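Local coordinates for anthrone oxidase-like protein (Streptomyces ambofaciens, PDB 5F9P) that probably acts as an oxygenase that cleaves a carbon-carbon bond, oxidatively opening ring B during atypical angucycline biosynthesis, at residues 102-106 / 155-159; 119-123 / 177-183; 127-131 / 211-215. One frame throughout, in Å; residues are numbered along the deposited sequence.

Contact 1 of 3, residues 102-106 / 155-159; sequences HTLTS and FRAHV
The ring of F155 meets segment 102-106 along its CZ and CE2 side: CD2 of L104 comes within 4.2 Å of F155 CZ, while the backbone around T105 and S106 approaches the ring obliquely. Within its own strand, the backbone N of A157 lies over one ring face, toward the rim, and CB of H158 lies in plane at the edge. F155 gets there because its CG stands anti to the backbone N (chi1 166°), which lays the flat ring beside its own strand. A large apolar ring suits this buried place next to L104, and L149 adds to the packing.

The strands run antiparallel. L104 N donates to H158 O at 2.9 Å, H158 N returns a 2.8 Å bond to L104 O, and S106 N reaches R156 O at 2.9 Å. On the face carrying T103, T105, A157 and V159, small and beta-branched side chains pack on I113. T103 and T105 turn their hydroxyls back to the backbone, to G111 O and A108 N respectively.

Just past the strand end, a water lies 2.7 Å from S106 OG and 3.1 Å from F155 O and may link them. R156 and A157 both face Q179, a classic beta bulge; the R156 charge is met by D181 and by D121, which R119 shares. Chemically, then, this is a barrel seam whose main-chain bonds fix the register while F155 and L104 add apolar packing.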
loop_
_atom_site.group_PDB
_atom_site.type_symbol
_atom_site.label_atom_id
_atom_site.label_comp_id
_atom_site.label_asym_id
_atom_site.label_seq_id
_atom_site.Cartn_x
_atom_site.Cartn_y
_atom_site.Cartn_z
ATOM N N HIS A 102 -12.177 -2.790 -3.767
ATOM C CA HIS A 102 -13.040 -3.214 -2.683
ATOM C C HIS A 102 -12.544 -2.662 -1.347
ATOM O O HIS A 102 -11.335 -2.556 -1.128
ATOM C CB HIS A 102 -13.062 -4.749 -2.641
ATOM C CG HIS A 102 -14.054 -5.317 -1.679
ATOM N ND1 HIS A 102 -15.376 -5.525 -2.009
ATOM C CD2 HIS A 102 -13.916 -5.728 -0.395
ATOM C CE1 HIS A 102 -16.008 -6.046 -0.971
ATOM N NE2 HIS A 102 -15.143 -6.184 0.018
ATOM N N THR A 103 -13.482 -2.301 -0.477
ATOM C CA THR A 103 -13.161 -1.981 0.911
ATOM C C THR A 103 -14.066 -2.757 1.864
ATOM O O THR A 103 -15.211 -3.095 1.546
ATOM C CB THR A 103 -13.272 -0.466 1.229
ATOM O OG1 THR A 103 -14.643 -0.041 1.139
ATOM C CG2 THR A 103 -12.426 0.335 0.269
ATOM N N LEU A 104 -13.528 -3.042 3.036
ATOM C CA LEU A 104 -14.272 -3.696 4.085
ATOM C C LEU A 104 -13.783 -3.113 5.398
ATOM O O LEU A 104 -12.586 -2.891 5.560
ATOM C CB LEU A 104 -14.001 -5.199 4.053
ATOM C CG LEU A 104 -14.603 -5.954 5.241
ATOM C CD1 LEU A 104 -16.123 -5.821 5.236
ATOM C CD2 LEU A 104 -14.161 -7.426 5.251
ATOM N N THR A 105 -14.694 -2.824 6.324
ATOM C CA THR A 105 -14.274 -2.431 7.667
ATOM C C THR A 105 -14.898 -3.350 8.694
ATOM O O THR A 105 -15.869 -4.043 8.411
ATOM C CB THR A 105 -14.645 -0.968 8.040
ATOM O OG1 THR A 105 -16.067 -0.855 8.198
ATOM C CG2 THR A 105 -14.139 0.032 6.996
ATOM N N SER A 106 -14.337 -3.336 9.894
ATOM C CA SER A 106 -14.865 -4.124 10.989
ATOM C C SER A 106 -16.354 -3.873 11.226
ATOM O O SER A 106 -17.056 -4.734 11.750
ATOM C CB SER A 106 -14.089 -3.828 12.274
ATOM O OG SER A 106 -14.438 -4.776 13.266
ATOM N N PHE A 155 -9.158 -7.104 13.761
ATOM C CA PHE A 155 -9.205 -6.651 12.385
ATOM C C PHE A 155 -9.885 -5.296 12.333
ATOM O O PHE A 155 -10.936 -5.106 12.954
ATOM C CB PHE A 155 -9.960 -7.643 11.504
ATOM C CG PHE A 155 -10.323 -7.084 10.155
ATOM C CD1 PHE A 155 -9.395 -7.067 9.121
ATOM C CD2 PHE A 155 -11.585 -6.549 9.927
ATOM C CE1 PHE A 155 -9.736 -6.548 7.872
ATOM C CE2 PHE A 155 -11.928 -6.030 8.684
ATOM C CZ PHE A 155 -10.992 -6.024 7.656
ATOM N N ARG A 156 -9.303 -4.356 11.596
ATOM C CA ARG A 156 -9.924 -3.036 11.451
ATOM C C ARG A 156 -10.487 -2.760 10.064
ATOM O O ARG A 156 -11.610 -2.261 9.935
ATOM C CB ARG A 156 -8.936 -1.929 11.824
ATOM C CG ARG A 156 -8.511 -1.956 13.281
ATOM C CD ARG A 156 -7.518 -0.826 13.570
ATOM N NE ARG A 156 -7.210 -0.763 14.991
ATOM C CZ ARG A 156 -6.431 0.153 15.545
ATOM N NH1 ARG A 156 -5.860 1.092 14.788
ATOM N NH2 ARG A 156 -6.223 0.124 16.855
ATOM N N ALA A 157 -9.705 -3.058 9.026
ATOM C CA ALA A 157 -10.113 -2.706 7.664
ATOM C C ALA A 157 -9.298 -3.413 6.591
ATOM O O ALA A 157 -8.175 -3.884 6.843
ATOM C CB ALA A 157 -10.049 -1.168 7.460
ATOM N N HIS A 158 -9.870 -3.490 5.394
ATOM C CA HIS A 158 -9.208 -4.143 4.264
ATOM C C HIS A 158 -9.494 -3.390 2.981
ATOM O O HIS A 158 -10.659 -3.133 2.643
ATOM C CB HIS A 158 -9.666 -5.602 4.098
ATOM C CG HIS A 158 -8.851 -6.382 3.103
ATOM N ND1 HIS A 158 -9.381 -7.399 2.334
ATOM C CD2 HIS A 158 -7.541 -6.301 2.765
ATOM C CE1 HIS A 158 -8.432 -7.914 1.569
ATOM N NE2 HIS A 158 -7.307 -7.266 1.809
ATOM N N VAL A 159 -8.424 -3.037 2.278
ATOM C CA VAL A 159 -8.517 -2.435 0.954
ATOM C C VAL A 159 -7.949 -3.400 -0.082
ATOM O O VAL A 159 -6.849 -3.942 0.104
ATOM C CB VAL A 159 -7.702 -1.116 0.884
ATOM C CG1 VAL A 159 -7.827 -0.496 -0.500
ATOM C CG2 VAL A 159 -8.161 -0.131 1.978
HETATM O O HOH W 1 -13.050 -6.905 14.296
#

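Contact 2 of 3, residues 119-123 / 177-183; sequences RDDYT and YSQWDSK
Y122 presents the face of its ring to the start of the helix that begins at K183: CA of K183 sits over the ring centre, 3.5 Å from the centroid and only 3° off the normal, a CH-pi contact. With CG anti to the backbone N (chi1 -168°), the ring lies across the lysine, whose CG reaches Y122 OH at 3.6 Å. Tyrosine fits here because its ring covers aliphatic carbon while the hydroxyl bonds to T220; the lysine's ammonium end goes on to E187. S182, the N-cap, holds the helix start through A185 N.

On the other face of the sheet, the amide of Q179 lies stacked against the carboxylate of D121, their planes 21° apart, with D121 CG 3.7 Å from Q179 CD. Stacked in this way, the groups make no good hydrogen bond to each other. NE2 of Q179 donates instead to E114 O and to a water 3.1 Å away, which also meets T123 OG1 and Y177 OH; that hydroxyl bonds H49 NE2 too. The methyl CG2 of T123 approaches the Y177 ring obliquely, 3.5 Å from CE2.

In the sheet itself the backbones of Y122 and W180 form a hydrogen-bonded antiparallel pair, both side chains on one face, W180 N reaching Y122 O at 2.9 Å. The indole NE1 of W180 bonds S178 OG. R119 NH1 makes a salt bridge to D121 OD1 (2.8 Å), its hydrogen bond weak and bent; with R156, two arginines meet this buried carboxylate, probably offsetting its charge.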
loop_
_atom_site.group_PDB
_atom_site.type_symbol
_atom_site.label_atom_id
_atom_site.label_comp_id
_atom_site.label_asym_id
_atom_site.label_seq_id
_atom_site.Cartn_x
_atom_site.Cartn_y
_atom_site.Cartn_z
ATOM N N ARG A 119 -3.660 6.759 14.006
ATOM C CA ARG A 119 -4.535 5.619 14.260
ATOM C C ARG A 119 -3.810 4.459 14.929
ATOM O O ARG A 119 -4.431 3.570 15.518
ATOM C CB ARG A 119 -5.123 5.110 12.948
ATOM C CG ARG A 119 -5.552 6.177 11.974
ATOM C CD ARG A 119 -6.391 5.542 10.878
ATOM N NE ARG A 119 -7.789 5.416 11.268
ATOM C CZ ARG A 119 -8.393 4.285 11.633
ATOM N NH1 ARG A 119 -7.740 3.126 11.672
ATOM N NH2 ARG A 119 -9.674 4.321 11.962
ATOM N N ASP A 120 -2.492 4.443 14.796
ATOM C CA ASP A 120 -1.708 3.292 15.227
ATOM C C ASP A 120 -2.173 1.969 14.608
ATOM O O ASP A 120 -2.161 0.921 15.254
ATOM C CB ASP A 120 -1.679 3.202 16.746
ATOM C CG ASP A 120 -0.836 4.289 17.359
ATOM O OD1 ASP A 120 -0.025 4.892 16.618
ATOM O OD2 ASP A 120 -0.979 4.540 18.571
ATOM N N ASP A 121 -2.562 2.025 13.342
ATOM C CA ASP A 121 -2.872 0.822 12.584
ATOM C C ASP A 121 -1.622 -0.000 12.322
ATOM O O ASP A 121 -0.685 0.496 11.681
ATOM C CB ASP A 121 -3.452 1.222 11.240
ATOM C CG ASP A 121 -4.788 1.909 11.373
ATOM O OD1 ASP A 121 -5.676 1.315 12.019
ATOM O OD2 ASP A 121 -4.948 3.032 10.842
ATOM N N TYR A 122 -1.599 -1.247 12.792
ATOM C CA TYR A 122 -0.603 -2.205 12.305
ATOM C C TYR A 122 -1.004 -2.591 10.876
ATOM O O TYR A 122 -2.087 -3.139 10.645
ATOM C CB TYR A 122 -0.488 -3.439 13.206
ATOM C CG TYR A 122 0.728 -4.293 12.890
ATOM C CD1 TYR A 122 1.991 -3.911 13.323
ATOM C CD2 TYR A 122 0.618 -5.462 12.132
ATOM C CE1 TYR A 122 3.112 -4.664 13.029
ATOM C CE2 TYR A 122 1.740 -6.223 11.835
ATOM C CZ TYR A 122 2.985 -5.821 12.295
ATOM O OH TYR A 122 4.116 -6.556 12.006
ATOM N N THR A 123 -0.148 -2.262 9.913
ATOM C CA THR A 123 -0.550 -2.311 8.513
ATOM C C THR A 123 0.104 -3.473 7.801
ATOM O O THR A 123 1.324 -3.674 7.885
ATOM C CB THR A 123 -0.250 -0.969 7.797
ATOM O OG1 THR A 123 -1.042 0.070 8.397
ATOM C CG2 THR A 123 -0.582 -1.046 6.287
ATOM N N TYR A 177 -4.335 -4.698 1.241
ATOM C CA TYR A 177 -3.822 -3.731 2.220
ATOM C C TYR A 177 -4.792 -3.714 3.399
ATOM O O TYR A 177 -5.935 -3.294 3.249
ATOM C CB TYR A 177 -3.722 -2.345 1.564
ATOM C CG TYR A 177 -3.280 -1.196 2.454
ATOM C CD1 TYR A 177 -4.176 -0.563 3.302
ATOM C CD2 TYR A 177 -1.965 -0.731 2.424
ATOM C CE1 TYR A 177 -3.773 0.503 4.111
ATOM C CE2 TYR A 177 -1.556 0.323 3.218
ATOM C CZ TYR A 177 -2.460 0.940 4.059
ATOM O OH TYR A 177 -2.042 1.996 4.848
ATOM N N SER A 178 -4.354 -4.214 4.554
ATOM C CA SER A 178 -5.223 -4.327 5.719
ATOM C C SER A 178 -4.680 -3.632 6.979
ATOM O O SER A 178 -3.470 -3.443 7.133
ATOM C CB SER A 178 -5.575 -5.798 6.014
ATOM O OG SER A 178 -4.439 -6.610 6.278
ATOM N N GLN A 179 -5.598 -3.261 7.870
ATOM C CA GLN A 179 -5.273 -2.609 9.138
ATOM C C GLN A 179 -5.699 -3.460 10.339
ATOM O O GLN A 179 -6.796 -4.028 10.351
ATOM C CB GLN A 179 -5.974 -1.254 9.229
ATOM C CG GLN A 179 -5.601 -0.282 8.124
ATOM C CD GLN A 179 -6.423 0.992 8.187
ATOM O OE1 GLN A 179 -7.614 0.961 8.499
ATOM N NE2 GLN A 179 -5.785 2.122 7.906
ATOM N N TRP A 180 -4.839 -3.507 11.359
ATOM C CA TRP A 180 -5.041 -4.367 12.516
ATOM C C TRP A 180 -4.788 -3.594 13.826
ATOM O O TRP A 180 -4.113 -2.560 13.815
ATOM C CB TRP A 180 -4.104 -5.578 12.408
ATOM C CG TRP A 180 -4.401 -6.424 11.201
ATOM C CD1 TRP A 180 -3.970 -6.221 9.914
ATOM C CD2 TRP A 180 -5.200 -7.606 11.177
ATOM N NE1 TRP A 180 -4.460 -7.214 9.091
ATOM C CE2 TRP A 180 -5.232 -8.066 9.842
ATOM C CE3 TRP A 180 -5.908 -8.315 12.158
ATOM C CZ2 TRP A 180 -5.934 -9.208 9.463
ATOM C CZ3 TRP A 180 -6.611 -9.456 11.778
ATOM C CH2 TRP A 180 -6.613 -9.887 10.442
ATOM N N ASP A 181 -5.331 -4.089 14.941
ATOM C CA ASP A 181 -5.159 -3.432 16.240
ATOM C C ASP A 181 -3.709 -3.390 16.659
ATOM O O ASP A 181 -3.276 -2.455 17.326
ATOM C CB ASP A 181 -5.941 -4.153 17.346
ATOM C CG ASP A 181 -7.420 -3.838 17.321
ATOM O OD1 ASP A 181 -7.798 -2.885 16.612
ATOM O OD2 ASP A 181 -8.203 -4.537 18.018
ATOM N N SER A 182 -2.974 -4.437 16.304
ATOM C CA SER A 182 -1.614 -4.611 16.778
ATOM C C SER A 182 -0.893 -5.691 15.990
ATOM O O SER A 182 -1.519 -6.470 15.276
ATOM C CB SER A 182 -1.627 -5.012 18.252
ATOM O OG SER A 182 -2.304 -6.245 18.432
ATOM N N LYS A 183 0.430 -5.729 16.134
ATOM C CA LYS A 183 1.242 -6.806 15.591
ATOM C C LYS A 183 0.692 -8.137 16.114
ATOM O O LYS A 183 0.557 -9.116 15.374
ATOM C CB LYS A 183 2.695 -6.618 16.045
ATOM C CG LYS A 183 3.733 -7.544 15.408
ATOM C CD LYS A 183 5.122 -7.026 15.757
ATOM C CE LYS A 183 6.165 -7.499 14.786
ATOM N NZ LYS A 183 6.524 -8.923 15.069
HETATM O O HOH W 2 -3.076 0.509 17.865
HETATM O O HOH W 3 -2.743 1.885 7.535
#

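Contact 3 of 3, residues 127-131 / 211-215; sequences VFPVT and VVAGE
P129 and A213 make the straighter of the two bonds: A213 N donates to P129 O at 2.9 Å with an angle of 170° at the hydrogen, although it comes from above the carbonyl plane. Its companion, T131 N to V211 O, is also 2.9 Å long and arrives nearly head-on to the carbonyl. The two flank V130 and V212, whose backbones are joined in a single bridge. V211 O also receives a CA-H contact from V130, at 3.2 Å.

Around this pair the side chains are mostly apolar. CB of A213 rests on the backbone at V130 C, 3.7 Å away, and the P129 ring lies against the turning loop at G214 and E215, with CD 3.7 Å from E215 O. A proline suits the place, since it has no N-H needing a partner on this side, while its rigid ring offers carbon to the loop. G214 adopts backbone angles (phi 135°, psi 178°) that suit a residue lacking CB. Farther out, CG2 of V212 approaches the F128 ring obliquely at 4.1 Å from CD2.

The loop 211-215 follows helix 199-211 and leads into strand 217-228, which bonds to V127. V130 and V211 both pack on A138 of helix 135-142. Strand 122-130 has strand 217-228 on one edge and strand 172-180 on the other.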
loop_
_atom_site.group_PDB
_atom_site.type_symbol
_atom_site.label_atom_id
_atom_site.label_comp_id
_atom_site.label_asym_id
_atom_site.label_seq_id
_atom_site.Cartn_x
_atom_site.Cartn_y
_atom_site.Cartn_z
ATOM N N VAL A 127 1.503 -7.675 -2.361
ATOM C CA VAL A 127 1.233 -7.521 -3.787
ATOM C C VAL A 127 1.364 -8.893 -4.428
ATOM O O VAL A 127 2.417 -9.541 -4.309
ATOM C CB VAL A 127 2.186 -6.512 -4.463
ATOM C CG1 VAL A 127 3.617 -6.784 -4.070
ATOM C CG2 VAL A 127 2.027 -6.561 -5.983
ATOM N N PHE A 128 0.282 -9.346 -5.065
ATOM C CA PHE A 128 0.251 -10.659 -5.719
ATOM C C PHE A 128 0.365 -10.495 -7.222
ATOM O O PHE A 128 -0.511 -9.883 -7.847
ATOM C CB PHE A 128 -1.077 -11.386 -5.484
ATOM C CG PHE A 128 -1.490 -11.520 -4.033
ATOM C CD1 PHE A 128 -2.166 -10.501 -3.395
ATOM C CD2 PHE A 128 -1.268 -12.699 -3.342
ATOM C CE1 PHE A 128 -2.578 -10.631 -2.073
ATOM C CE2 PHE A 128 -1.673 -12.838 -2.030
ATOM C CZ PHE A 128 -2.339 -11.803 -1.391
ATOM N N PRO A 129 1.432 -11.040 -7.823
ATOM C CA PRO A 129 1.380 -11.156 -9.285
ATOM C C PRO A 129 0.364 -12.252 -9.610
ATOM O O PRO A 129 0.372 -13.296 -8.957
ATOM C CB PRO A 129 2.805 -11.594 -9.660
ATOM C CG PRO A 129 3.321 -12.273 -8.446
ATOM C CD PRO A 129 2.662 -11.612 -7.254
ATOM N N VAL A 130 -0.514 -12.009 -10.575
ATOM C CA VAL A 130 -1.535 -12.994 -10.937
ATOM C C VAL A 130 -1.550 -13.228 -12.440
ATOM O O VAL A 130 -0.988 -12.449 -13.209
ATOM C CB VAL A 130 -2.939 -12.527 -10.502
ATOM C CG1 VAL A 130 -3.010 -12.390 -8.969
ATOM C CG2 VAL A 130 -3.270 -11.221 -11.174
ATOM N N THR A 131 -2.186 -14.313 -12.858
ATOM C CA THR A 131 -2.356 -14.569 -14.272
ATOM C C THR A 131 -3.336 -13.540 -14.787
ATOM O O THR A 131 -4.239 -13.113 -14.056
ATOM C CB THR A 131 -2.900 -15.981 -14.539
ATOM O OG1 THR A 131 -4.174 -16.120 -13.907
ATOM C CG2 THR A 131 -1.947 -17.042 -13.986
ATOM N N VAL A 211 -4.238 -18.705 -8.825
ATOM C CA VAL A 211 -3.936 -17.778 -9.908
ATOM C C VAL A 211 -2.723 -16.886 -9.663
ATOM O O VAL A 211 -2.443 -16.005 -10.467
ATOM C CB VAL A 211 -5.161 -16.885 -10.275
ATOM C CG1 VAL A 211 -6.359 -17.739 -10.697
ATOM C CG2 VAL A 211 -5.530 -15.988 -9.114
ATOM N N VAL A 212 -2.006 -17.114 -8.565
ATOM C CA VAL A 212 -0.729 -16.433 -8.326
ATOM C C VAL A 212 0.320 -16.867 -9.355
ATOM O O VAL A 212 0.520 -18.060 -9.585
ATOM C CB VAL A 212 -0.190 -16.706 -6.896
ATOM C CG1 VAL A 212 1.263 -16.280 -6.780
ATOM C CG2 VAL A 212 -1.050 -15.982 -5.853
ATOM N N ALA A 213 0.997 -15.897 -9.959
ATOM C CA ALA A 213 1.914 -16.175 -11.057
ATOM C C ALA A 213 3.325 -15.680 -10.745
ATOM O O ALA A 213 3.867 -14.831 -11.453
ATOM C CB ALA A 213 1.405 -15.527 -12.330
ATOM N N GLY A 214 3.919 -16.194 -9.681
ATOM C CA GLY A 214 5.206 -15.678 -9.235
ATOM C C GLY A 214 5.199 -15.479 -7.732
ATOM O O GLY A 214 4.179 -15.715 -7.089
ATOM N N GLU A 215 6.326 -15.053 -7.169
ATOM C CA GLU A 215 6.427 -14.860 -5.729
ATOM C C GLU A 215 5.710 -13.573 -5.328
ATOM O O GLU A 215 6.019 -12.497 -5.844
ATOM C CB GLU A 215 7.901 -14.826 -5.273
ATOM C CG GLU A 215 8.057 -14.748 -3.733
ATOM C CD GLU A 215 9.509 -14.782 -3.231
ATOM O OE1 GLU A 215 9.705 -14.789 -1.988
ATOM O OE2 GLU A 215 10.448 -14.800 -4.061
#

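In the fold
All three contacts involve one closed, eight-stranded antiparallel barrel, as in the dimeric alpha-beta barrel clan, and their segments alternate along the chain. Contacts 1 and 2 are neighbours, with centres about 11 Å apart: strands 155-167 and 172-180 follow each other and pair in the sheet, joined by a probable hydrogen bond from V159 N to Y177 O. Contact 3 lies about 22 Å from contact 1 and 24 Å from contact 2, between centres, yet uses the same strand 122-130 as contact 2, farther along it. Contacts 1 and 2 are thus two seams of the wall separated by the 155-167/172-180 pairing, and contact 3 ties a loop to the end of strand 122-130.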